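Local atomic coordinates of ABC transporter, substrate binding protein (Aeropyrum pernix, PDB entry 3EAF), a protein that probably binds a small solute outside the cell membrane and hands it to an ABC transporter for uptake. Residues A326-L331 and A336-Y341; G293-W298 and G332-D337; F118-D123 and V297-K302; Y124-C129 and F345-R350. All blocks are in the same frame, centred on the assembly; numbering follows the deposited sequence.

Contact 1 (A326-L331 and A336-Y341); sequences ANTFDL and ADTIDY. With MG (magnesium ion), chain C.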
loop_
_atom_site.group_PDB
_atom_site.type_symbol
_atom_site.label_atom_id
_atom_site.label_comp_id
_atom_site.label_asym_id
_atom_site.label_seq_id
_atom_site.Cartn_x
_atom_site.Cartn_y
_atom_site.Cartn_z
ATOM N N ALA A 326 -20.181 7.735 0.094
ATOM C CA ALA A 326 -21.287 8.177 -0.755
ATOM C C ALA A 326 -20.870 8.563 -2.170
ATOM O O ALA A 326 -21.714 8.977 -2.960
ATOM C CB ALA A 326 -22.031 9.343 -0.088
ATOM N N ASN A 327 -19.585 8.427 -2.488
ATOM C CA ASN A 327 -19.051 8.909 -3.762
ATOM C C ASN A 327 -18.046 7.946 -4.391
ATOM O O ASN A 327 -17.296 7.271 -3.684
ATOM C CB ASN A 327 -18.361 10.274 -3.582
ATOM C CG ASN A 327 -19.278 11.332 -3.004
ATOM O OD1 ASN A 327 -19.214 11.640 -1.809
ATOM N ND2 ASN A 327 -20.139 11.893 -3.843
ATOM N N THR A 328 -18.036 7.906 -5.723
ATOM C CA THR A 328 -16.995 7.235 -6.489
ATOM C C THR A 328 -15.868 8.225 -6.776
ATOM O O THR A 328 -16.129 9.351 -7.201
ATOM C CB THR A 328 -17.569 6.660 -7.797
ATOM O OG1 THR A 328 -18.458 5.588 -7.477
ATOM C CG2 THR A 328 -16.465 6.139 -8.722
ATOM N N PHE A 329 -14.624 7.816 -6.531
ATOM C CA PHE A 329 -13.479 8.720 -6.674
ATOM C C PHE A 329 -12.511 8.287 -7.763
ATOM O O PHE A 329 -12.241 7.092 -7.943
ATOM C CB PHE A 329 -12.711 8.844 -5.349
ATOM C CG PHE A 329 -13.535 9.378 -4.211
ATOM C CD1 PHE A 329 -13.738 10.746 -4.061
ATOM C CD2 PHE A 329 -14.104 8.515 -3.285
ATOM C CE1 PHE A 329 -14.499 11.242 -3.010
ATOM C CE2 PHE A 329 -14.869 9.002 -2.239
ATOM C CZ PHE A 329 -15.061 10.362 -2.093
ATOM N N ASP A 330 -11.983 9.270 -8.484
ATOM C CA ASP A 330 -10.886 9.031 -9.411
ATOM C C ASP A 330 -9.742 9.977 -9.061
ATOM O O ASP A 330 -9.927 11.196 -8.976
ATOM C CB ASP A 330 -11.325 9.211 -10.872
ATOM C CG ASP A 330 -10.161 9.070 -11.862
ATOM O OD1 ASP A 330 -9.324 8.162 -11.696
ATOM O OD2 ASP A 330 -10.082 9.876 -12.811
ATOM N N LEU A 331 -8.568 9.402 -8.848
ATOM C CA LEU A 331 -7.396 10.171 -8.461
ATOM C C LEU A 331 -6.504 10.374 -9.678
ATOM O O LEU A 331 -5.394 9.844 -9.757
ATOM C CB LEU A 331 -6.661 9.470 -7.308
ATOM C CG LEU A 331 -7.054 9.759 -5.846
ATOM C CD1 LEU A 331 -8.477 10.312 -5.634
ATOM C CD2 LEU A 331 -6.836 8.522 -4.985
ATOM N N ALA A 336 -5.664 1.528 -10.522
ATOM C CA ALA A 336 -6.013 0.541 -11.554
ATOM C C ALA A 336 -7.508 0.486 -11.851
ATOM O O ALA A 336 -7.914 0.027 -12.914
ATOM C CB ALA A 336 -5.487 -0.857 -11.170
ATOM N N ASP A 337 -8.317 0.960 -10.909
ATOM C CA ASP A 337 -9.763 1.081 -11.089
ATOM C C ASP A 337 -10.212 2.255 -10.211
ATOM O O ASP A 337 -9.479 2.674 -9.302
ATOM C CB ASP A 337 -10.450 -0.226 -10.672
ATOM C CG ASP A 337 -11.879 -0.381 -11.232
ATOM O OD1 ASP A 337 -12.423 0.557 -11.859
ATOM O OD2 ASP A 337 -12.461 -1.467 -11.029
ATOM N N THR A 338 -11.388 2.809 -10.493
ATOM C CA THR A 338 -11.937 3.875 -9.663
ATOM C C THR A 338 -12.341 3.354 -8.282
ATOM O O THR A 338 -12.529 2.144 -8.085
ATOM C CB THR A 338 -13.147 4.564 -10.321
ATOM O OG1 THR A 338 -14.103 3.570 -10.711
ATOM C CG2 THR A 338 -12.710 5.390 -11.542
ATOM N N ILE A 339 -12.504 4.292 -7.352
ATOM C CA ILE A 339 -12.661 4.001 -5.933
ATOM C C ILE A 339 -14.105 4.182 -5.483
ATOM O O ILE A 339 -14.701 5.234 -5.690
ATOM C CB ILE A 339 -11.757 4.936 -5.092
ATOM C CG1 ILE A 339 -10.281 4.614 -5.336
ATOM C CG2 ILE A 339 -12.093 4.828 -3.605
ATOM C CD1 ILE A 339 -9.370 5.822 -5.181
ATOM N N ASP A 340 -14.644 3.150 -4.838
ATOM C CA ASP A 340 -16.009 3.162 -4.352
ATOM C C ASP A 340 -16.095 2.293 -3.095
ATOM O O ASP A 340 -15.709 1.122 -3.121
ATOM C CB ASP A 340 -16.940 2.639 -5.452
ATOM C CG ASP A 340 -18.405 2.938 -5.185
ATOM O OD1 ASP A 340 -18.737 3.569 -4.151
ATOM O OD2 ASP A 340 -19.234 2.527 -6.029
ATOM N N TYR A 341 -16.592 2.877 -2.005
ATOM C CA TYR A 341 -16.645 2.211 -0.704
ATOM C C TYR A 341 -18.071 1.902 -0.244
ATOM O O TYR A 341 -18.947 2.762 -0.275
ATOM C CB TYR A 341 -15.971 3.065 0.377
ATOM C CG TYR A 341 -14.516 3.368 0.145
ATOM C CD1 TYR A 341 -13.550 2.359 0.210
ATOM C CD2 TYR A 341 -14.094 4.673 -0.112
ATOM C CE1 TYR A 341 -12.202 2.644 0.018
ATOM C CE2 TYR A 341 -12.758 4.963 -0.308
ATOM C CZ TYR A 341 -11.816 3.952 -0.246
ATOM O OH TYR A 341 -10.485 4.254 -0.448
HETATM MG MG MG C . -19.759 4.131 -1.910
HETATM O O HOH W 1 -17.831 5.395 -1.849
HETATM O O HOH W 2 -21.585 5.161 -3.287
HETATM O O HOH W 3 -21.029 1.982 -2.514
#

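Contact 2 (G293-W298 and G332-D337); sequences GFVNVW and GGITAD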
loop_
_atom_site.group_PDB
_atom_site.type_symbol
_atom_site.label_atom_id
_atom_site.label_comp_id
_atom_site.label_asym_id
_atom_site.label_seq_id
_atom_site.Cartn_x
_atom_site.Cartn_y
_atom_site.Cartn_z
ATOM N N GLY A 293 1.946 7.947 -1.123
ATOM C CA GLY A 293 1.699 9.002 -0.136
ATOM C C GLY A 293 0.765 10.079 -0.653
ATOM O O GLY A 293 -0.177 10.478 0.032
ATOM N N PHE A 294 1.028 10.537 -1.873
ATOM C CA PHE A 294 0.237 11.585 -2.516
ATOM C C PHE A 294 -1.241 11.200 -2.625
ATOM O O PHE A 294 -2.120 11.997 -2.291
ATOM C CB PHE A 294 0.816 11.902 -3.902
ATOM C CG PHE A 294 0.380 13.232 -4.464
ATOM C CD1 PHE A 294 1.165 14.371 -4.283
ATOM C CD2 PHE A 294 -0.802 13.344 -5.196
ATOM C CE1 PHE A 294 0.768 15.609 -4.818
ATOM C CE2 PHE A 294 -1.203 14.571 -5.730
ATOM C CZ PHE A 294 -0.423 15.699 -5.533
ATOM N N VAL A 295 -1.508 9.977 -3.087
ATOM C CA VAL A 295 -2.890 9.531 -3.302
ATOM C C VAL A 295 -3.701 9.367 -2.021
ATOM O O VAL A 295 -4.925 9.515 -2.052
ATOM C CB VAL A 295 -3.000 8.247 -4.172
ATOM C CG1 VAL A 295 -2.475 8.512 -5.591
ATOM C CG2 VAL A 295 -2.314 7.035 -3.509
ATOM N N ASN A 296 -3.036 9.065 -0.905
ATOM C CA ASN A 296 -3.730 9.017 0.383
ATOM C C ASN A 296 -4.244 10.393 0.799
ATOM O O ASN A 296 -5.399 10.540 1.193
ATOM C CB ASN A 296 -2.868 8.371 1.480
ATOM C CG ASN A 296 -2.860 6.840 1.390
ATOM O OD1 ASN A 296 -3.322 6.269 0.401
ATOM N ND2 ASN A 296 -2.338 6.176 2.421
ATOM N N VAL A 297 -3.393 11.404 0.675
ATOM C CA VAL A 297 -3.799 12.781 0.956
ATOM C C VAL A 297 -4.893 13.224 -0.027
ATOM O O VAL A 297 -5.889 13.838 0.380
ATOM C CB VAL A 297 -2.587 13.738 0.914
ATOM C CG1 VAL A 297 -3.024 15.186 1.040
ATOM C CG2 VAL A 297 -1.582 13.363 2.019
ATOM N N TRP A 298 -4.716 12.883 -1.305
ATOM C CA TRP A 298 -5.662 13.285 -2.351
ATOM C C TRP A 298 -7.054 12.722 -2.095
ATOM O O TRP A 298 -8.053 13.405 -2.336
ATOM C CB TRP A 298 -5.181 12.837 -3.732
ATOM C CG TRP A 298 -5.736 13.636 -4.895
ATOM C CD1 TRP A 298 -6.757 14.557 -4.870
ATOM C CD2 TRP A 298 -5.301 13.563 -6.257
ATOM N NE1 TRP A 298 -6.963 15.071 -6.132
ATOM C CE2 TRP A 298 -6.090 14.472 -7.002
ATOM C CE3 TRP A 298 -4.318 12.813 -6.925
ATOM C CZ2 TRP A 298 -5.929 14.648 -8.383
ATOM C CZ3 TRP A 298 -4.153 13.002 -8.302
ATOM C CH2 TRP A 298 -4.950 13.918 -9.007
ATOM N N GLY A 332 -7.021 11.139 -10.638
ATOM C CA GLY A 332 -6.295 11.451 -11.872
ATOM C C GLY A 332 -5.857 10.231 -12.662
ATOM O O GLY A 332 -4.863 10.281 -13.386
ATOM N N GLY A 333 -6.602 9.137 -12.519
ATOM C CA GLY A 333 -6.338 7.902 -13.255
ATOM C C GLY A 333 -5.080 7.166 -12.824
ATOM O O GLY A 333 -4.516 6.398 -13.599
ATOM N N ILE A 334 -4.641 7.401 -11.587
ATOM C CA ILE A 334 -3.453 6.735 -11.050
ATOM C C ILE A 334 -3.744 5.292 -10.649
ATOM O O ILE A 334 -2.912 4.402 -10.865
ATOM C CB ILE A 334 -2.879 7.483 -9.816
ATOM C CG1 ILE A 334 -2.224 8.808 -10.237
ATOM C CG2 ILE A 334 -1.894 6.591 -9.045
ATOM C CD1 ILE A 334 -1.811 9.698 -9.040
ATOM N N THR A 335 -4.920 5.072 -10.057
ATOM C CA THR A 335 -5.305 3.745 -9.562
ATOM C C THR A 335 -5.788 2.846 -10.711
ATOM O O THR A 335 -6.252 3.345 -11.748
ATOM C CB THR A 335 -6.356 3.823 -8.414
ATOM O OG1 THR A 335 -7.539 4.499 -8.861
ATOM C CG2 THR A 335 -5.785 4.571 -7.206
ATOM N N ALA A 336 -5.664 1.528 -10.522
ATOM C CA ALA A 336 -6.013 0.541 -11.554
ATOM C C ALA A 336 -7.508 0.486 -11.851
ATOM O O ALA A 336 -7.914 0.027 -12.914
ATOM C CB ALA A 336 -5.487 -0.857 -11.170
ATOM N N ASP A 337 -8.317 0.960 -10.909
ATOM C CA ASP A 337 -9.763 1.081 -11.089
ATOM C C ASP A 337 -10.212 2.255 -10.211
ATOM O O ASP A 337 -9.479 2.674 -9.302
ATOM C CB ASP A 337 -10.450 -0.226 -10.672
ATOM C CG ASP A 337 -11.879 -0.381 -11.232
ATOM O OD1 ASP A 337 -12.423 0.557 -11.859
ATOM O OD2 ASP A 337 -12.461 -1.467 -11.029
#

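Contact 3 (F118-D123 and V297-K302); sequences FYPAPD and VWLLIK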
loop_
_atom_site.group_PDB
_atom_site.type_symbol
_atom_site.label_atom_id
_atom_site.label_comp_id
_atom_site.label_asym_id
_atom_site.label_seq_id
_atom_site.Cartn_x
_atom_site.Cartn_y
_atom_site.Cartn_z
ATOM N N PHE A 118 -10.009 3.643 5.654
ATOM C CA PHE A 118 -10.077 3.655 4.192
ATOM C C PHE A 118 -8.660 3.578 3.622
ATOM O O PHE A 118 -7.698 3.994 4.263
ATOM C CB PHE A 118 -10.735 4.946 3.679
ATOM C CG PHE A 118 -12.160 5.141 4.123
ATOM C CD1 PHE A 118 -13.218 4.739 3.309
ATOM C CD2 PHE A 118 -12.449 5.765 5.338
ATOM C CE1 PHE A 118 -14.542 4.928 3.709
ATOM C CE2 PHE A 118 -13.771 5.965 5.747
ATOM C CZ PHE A 118 -14.821 5.553 4.929
ATOM N N TYR A 119 -8.539 3.037 2.418
ATOM C CA TYR A 119 -7.299 3.147 1.644
ATOM C C TYR A 119 -7.652 2.996 0.171
ATOM O O TYR A 119 -8.547 2.223 -0.161
ATOM C CB TYR A 119 -6.228 2.134 2.096
ATOM C CG TYR A 119 -6.725 0.724 2.354
ATOM C CD1 TYR A 119 -6.852 -0.196 1.306
ATOM C CD2 TYR A 119 -7.045 0.298 3.647
ATOM C CE1 TYR A 119 -7.317 -1.490 1.530
ATOM C CE2 TYR A 119 -7.505 -1.004 3.881
ATOM C CZ TYR A 119 -7.637 -1.889 2.819
ATOM O OH TYR A 119 -8.078 -3.175 3.047
ATOM N N PRO A 120 -6.960 3.741 -0.716
ATOM C CA PRO A 120 -7.314 3.788 -2.139
ATOM C C PRO A 120 -6.728 2.634 -2.968
ATOM O O PRO A 120 -6.165 2.859 -4.046
ATOM C CB PRO A 120 -6.715 5.125 -2.580
ATOM C CG PRO A 120 -5.480 5.241 -1.762
ATOM C CD PRO A 120 -5.791 4.595 -0.422
ATOM N N ALA A 121 -6.865 1.411 -2.464
ATOM C CA ALA A 121 -6.313 0.231 -3.122
ATOM C C ALA A 121 -7.114 -0.999 -2.684
ATOM O O ALA A 121 -7.827 -0.942 -1.680
ATOM C CB ALA A 121 -4.821 0.063 -2.767
ATOM N N PRO A 122 -7.004 -2.114 -3.432
ATOM C CA PRO A 122 -7.580 -3.349 -2.891
ATOM C C PRO A 122 -6.826 -3.748 -1.627
ATOM O O PRO A 122 -5.686 -3.343 -1.441
ATOM C CB PRO A 122 -7.328 -4.382 -3.999
ATOM C CG PRO A 122 -7.000 -3.587 -5.237
ATOM C CD PRO A 122 -6.348 -2.330 -4.733
ATOM N N ASP A 123 -7.452 -4.545 -0.772
ATOM C CA ASP A 123 -6.761 -5.059 0.399
ATOM C C ASP A 123 -5.603 -5.953 -0.043
ATOM O O ASP A 123 -5.588 -6.429 -1.179
ATOM C CB ASP A 123 -7.727 -5.865 1.249
ATOM C CG ASP A 123 -8.228 -7.083 0.521
ATOM O OD1 ASP A 123 -7.686 -8.178 0.760
ATOM O OD2 ASP A 123 -9.125 -6.926 -0.324
ATOM N N VAL A 297 -3.393 11.404 0.675
ATOM C CA VAL A 297 -3.799 12.781 0.956
ATOM C C VAL A 297 -4.893 13.224 -0.027
ATOM O O VAL A 297 -5.889 13.838 0.380
ATOM C CB VAL A 297 -2.587 13.738 0.914
ATOM C CG1 VAL A 297 -3.024 15.186 1.040
ATOM C CG2 VAL A 297 -1.582 13.363 2.019
ATOM N N TRP A 298 -4.716 12.883 -1.305
ATOM C CA TRP A 298 -5.662 13.285 -2.351
ATOM C C TRP A 298 -7.054 12.722 -2.095
ATOM O O TRP A 298 -8.053 13.405 -2.336
ATOM C CB TRP A 298 -5.181 12.837 -3.732
ATOM C CG TRP A 298 -5.736 13.636 -4.895
ATOM C CD1 TRP A 298 -6.757 14.557 -4.870
ATOM C CD2 TRP A 298 -5.301 13.563 -6.257
ATOM N NE1 TRP A 298 -6.963 15.071 -6.132
ATOM C CE2 TRP A 298 -6.090 14.472 -7.002
ATOM C CE3 TRP A 298 -4.318 12.813 -6.925
ATOM C CZ2 TRP A 298 -5.929 14.648 -8.383
ATOM C CZ3 TRP A 298 -4.153 13.002 -8.302
ATOM C CH2 TRP A 298 -4.950 13.918 -9.007
ATOM N N LEU A 299 -7.124 11.475 -1.627
ATOM C CA LEU A 299 -8.406 10.875 -1.280
ATOM C C LEU A 299 -9.114 11.705 -0.208
ATOM O O LEU A 299 -10.321 11.915 -0.283
ATOM C CB LEU A 299 -8.237 9.414 -0.821
ATOM C CG LEU A 299 -9.531 8.652 -0.479
ATOM C CD1 LEU A 299 -10.367 8.379 -1.742
ATOM C CD2 LEU A 299 -9.227 7.354 0.263
ATOM N N LEU A 300 -8.360 12.166 0.788
ATOM C CA LEU A 300 -8.890 13.066 1.812
ATOM C C LEU A 300 -9.414 14.381 1.209
ATOM O O LEU A 300 -10.507 14.842 1.560
ATOM C CB LEU A 300 -7.825 13.350 2.880
ATOM C CG LEU A 300 -8.147 14.387 3.955
ATOM C CD1 LEU A 300 -9.292 13.911 4.847
ATOM C CD2 LEU A 300 -6.908 14.711 4.776
ATOM N N ILE A 301 -8.631 14.977 0.313
ATOM C CA ILE A 301 -9.018 16.213 -0.382
ATOM C C ILE A 301 -10.360 16.047 -1.092
ATOM O O ILE A 301 -11.238 16.909 -0.987
ATOM C CB ILE A 301 -7.944 16.651 -1.429
ATOM C CG1 ILE A 301 -6.581 16.910 -0.763
ATOM C CG2 ILE A 301 -8.418 17.855 -2.252
ATOM C CD1 ILE A 301 -6.619 17.790 0.465
ATOM N N LYS A 302 -10.516 14.932 -1.803
ATOM C CA LYS A 302 -11.761 14.642 -2.517
ATOM C C LYS A 302 -12.943 14.518 -1.551
ATOM O O LYS A 302 -14.043 14.988 -1.855
ATOM C CB LYS A 302 -11.607 13.401 -3.411
ATOM C CG LYS A 302 -10.587 13.574 -4.552
ATOM C CD LYS A 302 -11.229 13.902 -5.904
ATOM C CE LYS A 302 -10.182 13.922 -7.002
ATOM N NZ LYS A 302 -10.741 13.911 -8.375
#

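Contact 4 (Y124-C129 and F345-R350); sequences YSTQAC and FHLAYR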
loop_
_atom_site.group_PDB
_atom_site.type_symbol
_atom_site.label_atom_id
_atom_site.label_comp_id
_atom_site.label_asym_id
_atom_site.label_seq_id
_atom_site.Cartn_x
_atom_site.Cartn_y
_atom_site.Cartn_z
ATOM N N TYR A 124 -4.656 -6.194 0.864
ATOM C CA TYR A 124 -3.475 -7.028 0.607
ATOM C C TYR A 124 -3.761 -8.425 0.051
ATOM O O TYR A 124 -2.979 -8.961 -0.733
ATOM C CB TYR A 124 -2.673 -7.203 1.895
ATOM C CG TYR A 124 -1.785 -6.044 2.290
ATOM C CD1 TYR A 124 -1.679 -5.667 3.625
ATOM C CD2 TYR A 124 -1.033 -5.343 1.339
ATOM C CE1 TYR A 124 -0.851 -4.617 4.018
ATOM C CE2 TYR A 124 -0.197 -4.281 1.723
ATOM C CZ TYR A 124 -0.118 -3.928 3.065
ATOM O OH TYR A 124 0.691 -2.889 3.467
ATOM N N SER A 125 -4.863 -9.024 0.487
ATOM C CA SER A 125 -5.201 -10.393 0.095
ATOM C C SER A 125 -5.688 -10.454 -1.359
ATOM O O SER A 125 -5.192 -11.264 -2.147
ATOM C CB SER A 125 -6.229 -10.986 1.065
ATOM O OG SER A 125 -5.798 -10.844 2.411
ATOM N N THR A 126 -6.638 -9.582 -1.704
ATOM C CA THR A 126 -7.112 -9.407 -3.081
ATOM C C THR A 126 -5.976 -9.045 -4.029
ATOM O O THR A 126 -5.915 -9.561 -5.148
ATOM C CB THR A 126 -8.188 -8.307 -3.162
ATOM O OG1 THR A 126 -9.246 -8.612 -2.244
ATOM C CG2 THR A 126 -8.749 -8.189 -4.578
ATOM N N GLN A 127 -5.082 -8.159 -3.581
ATOM C CA GLN A 127 -3.865 -7.832 -4.329
ATOM C C GLN A 127 -3.013 -9.084 -4.571
ATOM O O GLN A 127 -2.618 -9.363 -5.709
ATOM C CB GLN A 127 -3.039 -6.759 -3.594
ATOM C CG GLN A 127 -3.634 -5.347 -3.666
ATOM C CD GLN A 127 -2.697 -4.267 -3.139
ATOM O OE1 GLN A 127 -3.090 -3.420 -2.322
ATOM N NE2 GLN A 127 -1.463 -4.277 -3.616
ATOM N N ALA A 128 -2.733 -9.823 -3.497
ATOM C CA ALA A 128 -1.909 -11.034 -3.562
ATOM C C ALA A 128 -2.509 -12.073 -4.506
ATOM O O ALA A 128 -1.811 -12.632 -5.348
ATOM C CB ALA A 128 -1.717 -11.635 -2.175
ATOM N N CYS A 129 -3.807 -12.314 -4.367
ATOM C CA CYS A 129 -4.476 -13.330 -5.175
ATOM C C CYS A 129 -4.565 -12.909 -6.642
ATOM O O CYS A 129 -4.502 -13.756 -7.531
ATOM C CB CYS A 129 -5.843 -13.673 -4.590
ATOM S SG CYS A 129 -5.736 -14.482 -2.964
ATOM N N PHE A 345 -18.026 -2.423 4.419
ATOM C CA PHE A 345 -17.061 -3.149 3.587
ATOM C C PHE A 345 -16.338 -2.187 2.639
ATOM O O PHE A 345 -16.726 -2.041 1.479
ATOM C CB PHE A 345 -17.780 -4.255 2.802
ATOM C CG PHE A 345 -16.861 -5.324 2.249
ATOM C CD1 PHE A 345 -16.230 -6.232 3.097
ATOM C CD2 PHE A 345 -16.649 -5.434 0.882
ATOM C CE1 PHE A 345 -15.397 -7.226 2.584
ATOM C CE2 PHE A 345 -15.814 -6.424 0.363
ATOM C CZ PHE A 345 -15.191 -7.319 1.218
ATOM N N HIS A 346 -15.289 -1.530 3.136
ATOM C CA HIS A 346 -14.611 -0.460 2.381
ATOM C C HIS A 346 -13.614 -0.943 1.330
ATOM O O HIS A 346 -12.492 -0.428 1.259
ATOM C CB HIS A 346 -13.904 0.523 3.328
ATOM C CG HIS A 346 -14.829 1.283 4.226
ATOM N ND1 HIS A 346 -14.411 1.856 5.406
ATOM C CD2 HIS A 346 -16.144 1.579 4.108
ATOM C CE1 HIS A 346 -15.433 2.459 5.987
ATOM N NE2 HIS A 346 -16.499 2.305 5.220
ATOM N N LEU A 347 -14.020 -1.905 0.501
ATOM C CA LEU A 347 -13.163 -2.394 -0.591
ATOM C C LEU A 347 -13.215 -1.456 -1.797
ATOM O O LEU A 347 -14.230 -1.385 -2.492
ATOM C CB LEU A 347 -13.526 -3.832 -0.998
ATOM C CG LEU A 347 -12.628 -4.511 -2.044
ATOM C CD1 LEU A 347 -11.180 -4.638 -1.546
ATOM C CD2 LEU A 347 -13.175 -5.880 -2.464
ATOM N N ALA A 348 -12.109 -0.756 -2.051
ATOM C CA ALA A 348 -12.088 0.333 -3.039
ATOM C C ALA A 348 -12.271 -0.162 -4.471
ATOM O O ALA A 348 -13.015 0.439 -5.252
ATOM C CB ALA A 348 -10.800 1.151 -2.906
ATOM N N TYR A 349 -11.571 -1.252 -4.793
ATOM C CA TYR A 349 -11.606 -1.919 -6.099
ATOM C C TYR A 349 -10.778 -3.189 -5.960
ATOM O O TYR A 349 -10.230 -3.445 -4.884
ATOM C CB TYR A 349 -11.092 -1.016 -7.239
ATOM C CG TYR A 349 -9.708 -0.427 -7.040
ATOM C CD1 TYR A 349 -8.580 -1.045 -7.583
ATOM C CD2 TYR A 349 -9.528 0.761 -6.331
ATOM C CE1 TYR A 349 -7.302 -0.501 -7.411
ATOM C CE2 TYR A 349 -8.266 1.309 -6.150
ATOM C CZ TYR A 349 -7.156 0.671 -6.690
ATOM O OH TYR A 349 -5.904 1.208 -6.505
ATOM N N ARG A 350 -10.688 -3.993 -7.018
ATOM C CA ARG A 350 -10.016 -5.296 -6.907
ATOM C C ARG A 350 -8.759 -5.455 -7.765
ATOM O O ARG A 350 -7.833 -6.177 -7.382
ATOM C CB ARG A 350 -10.984 -6.446 -7.216
ATOM C CG ARG A 350 -12.108 -6.615 -6.210
ATOM C CD ARG A 350 -12.999 -7.810 -6.536
ATOM N NE ARG A 350 -12.449 -9.092 -6.076
ATOM C CZ ARG A 350 -12.066 -10.090 -6.878
ATOM N NH1 ARG A 350 -12.151 -9.973 -8.203
ATOM N NH2 ARG A 350 -11.599 -11.221 -6.353
HETATM O O HOH W 4 -11.397 -10.038 -3.197
#

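Contact 1 (A326-L331 and A336-Y341)
The ring of Phe-329 passes beside the backbone of Ile-339, with its CD2 4.1 Å from Ile-339 O in an oblique approach. The carboxylate of Asp-340 is the second flat group. Its OD1 binds the magnesium ion at 2.5 Å, and its OD2 lies 3.5 Å from Thr-328 OG1. Phe-329 and Ile-339 form a single antiparallel bridge as a hydrogen-bonded pair. Phe-329 N donates to Ile-339 O at 2.7 Å, and Ile-339 N donates back to Phe-329 O at 2.9 Å; both bonds are nearly straight and in the carbonyl plane. Ile-339 CG1 stands anti to its carbonyl carbon (chi1 -67°), and beyond it CD1 reaches Leu-331 CD2 at 3.7 Å. Beyond the bridge, water 1 donates to Asn-327 O and accepts from Tyr-341 N. The same water is a magnesium ligand, as is Tyr-341 O at 2.3 Å. Two further waters and Glu-325 O, from the end of helix 317-326, complete the site. Both segments belong to the connection between helix 317-326 and strand 352-357. Helix 288-304 packs against the bridged pair of segments, with Leu-299 and Lys-302 on Phe-329 and Val-295 on Leu-331.

Contact 2 (G293-W298 and G332-D337)
Ile-334 reaches from its loop to Val-295 and Trp-298, two residues one turn apart on helix 288-304. These three side chains carry most of the contact. A chi1 of -71° sets the CG1 branch of Ile-334 beside its backbone N, and an extended chi2 of 172° carries CD1 on to the helix. There CD1 lies 3.7 Å from Val-295 CG1. The same methyl sits 4.1 Å from Trp-298 CZ3, at the edge of the indole and near its plane. The other branch of the isoleucine, CG2, is 4.0 Å from Val-295 CG1, so the valine methyl touches both branches.

The far end of the indole meets the loop backbone, with Trp-298 CH2 3.8 Å from Gly-332 N. Gly-332 has a positive phi, and a side chain on it would run into Trp-298 CH2. Replacing Trp-298 by an alanine is likely to open a gap beside Gly-332 and leave Ile-334 CD1 with Val-295 alone across this contact. No hydrogen bond joins the two segments. Within the loop, Thr-335 OG1 donates to Asp-337 O from above the carbonyl plane. Around the contact, Phe-294 and Trp-298 touch helix 267-278, Trp-298 also meets Phe-35 of helix 18-38, and backbone bonds from Gly-332 and Ile-334 tie the loop to Gly-268 and Ile-258.

Contact 3 (F118-D123 and V297-K302)
Leu-299 points one methyl, CD2, at the chain around Phe-118 and Pro-120. CD2 is 4.4 Å from Phe-118 CB and 4.4 Å from Pro-120 CB. The leucine holds CG anti to its backbone N (chi1 -178°), with chi2 at 69°, and this stretches the branch away from helix 288-304 to the loop.

Phe-118 behaves differently. Its CB faces the helix, but rotation about the first side-chain bond (chi1 -62°) turns the ring off elsewhere. That ring stacks on His-346 and meets Tyr-341 edge-to-face, so the leucine touches only the base of the side chain. Pro-120 offers its rigid ring. It is the centre of an inverse gamma turn, in which Ala-121 N makes a weak 3.0 Å bond to Tyr-119 O. The turn bends the loop beside the helix.

Leu-299 also packs on Leu-324 of helix 317-326, and the hydroxyl of Tyr-341 rests against its CD2. The contact joins the segment linking strand 117-118 to helix 124-139 with a helix much later in the sequence. No hydrogen bond or charge pair crosses it. The touch is loose and apolar, and no polar bond fixes its direction. What it contributes is the burial of Phe-118, Pro-120 and Leu-299.

Contact 4 (Y124-C129 and F345-R350)
The contact lies at the probable hinge between the two lobes, where Thr-126, in the first turn of helix 124-139, meets Arg-350. The threonine methyl CG2 does the touching. It is 3.6 Å from Arg-350 O and 3.9 Å from Arg-350 CB, and the two side chains cross at about a right angle. A bend at chi3 (82°) brings the arginine chain round so that NE can face the bridging water. Water 4 donates to Thr-126 OG1 at 2.8 Å and accepts from Arg-350 NE at 3.2 Å. It lies at the guanidinium edge, in plane. Thr-126 OG1 is also bonded to the N-cap residue Asp-123. The far end of the guanidinium is held by a salt bridge to Glu-370 and bonds to the carbonyls of Ala-371 and Pro-372. Leu-347 CD1 adds a looser touch, 4.5 Å from Thr-126 OG1. Such neighbouring crossover segments, running from one lobe into the other, are characteristic of the type I periplasmic binding protein fold.

Contacts 1, 2 and 3 cluster, with centres 7 to 10 Å apart, while contact 4 lies 13 to 15 Å from each of them. Contacts 1 and 2 share Ala-336 and Asp-337. Along the chain, contacts 3 and 4 start first, at 118-123 and 124-129, and their segments alternate. Contact 2 begins on helix 288-304 where contact 3 ends, contact 1 follows, and contacts 1 and 2 lie between the two segments of contact 4. Tyr-349 OH bonds to Pro-120 O, linking contacts 4 and 3. The segment 118-123 leaves the six-stranded sheet, and 345-350 leads to strand 352-357 of the seven-stranded sheet. The group thus probably ties the magnesium-binding loop to the hinge between lobes.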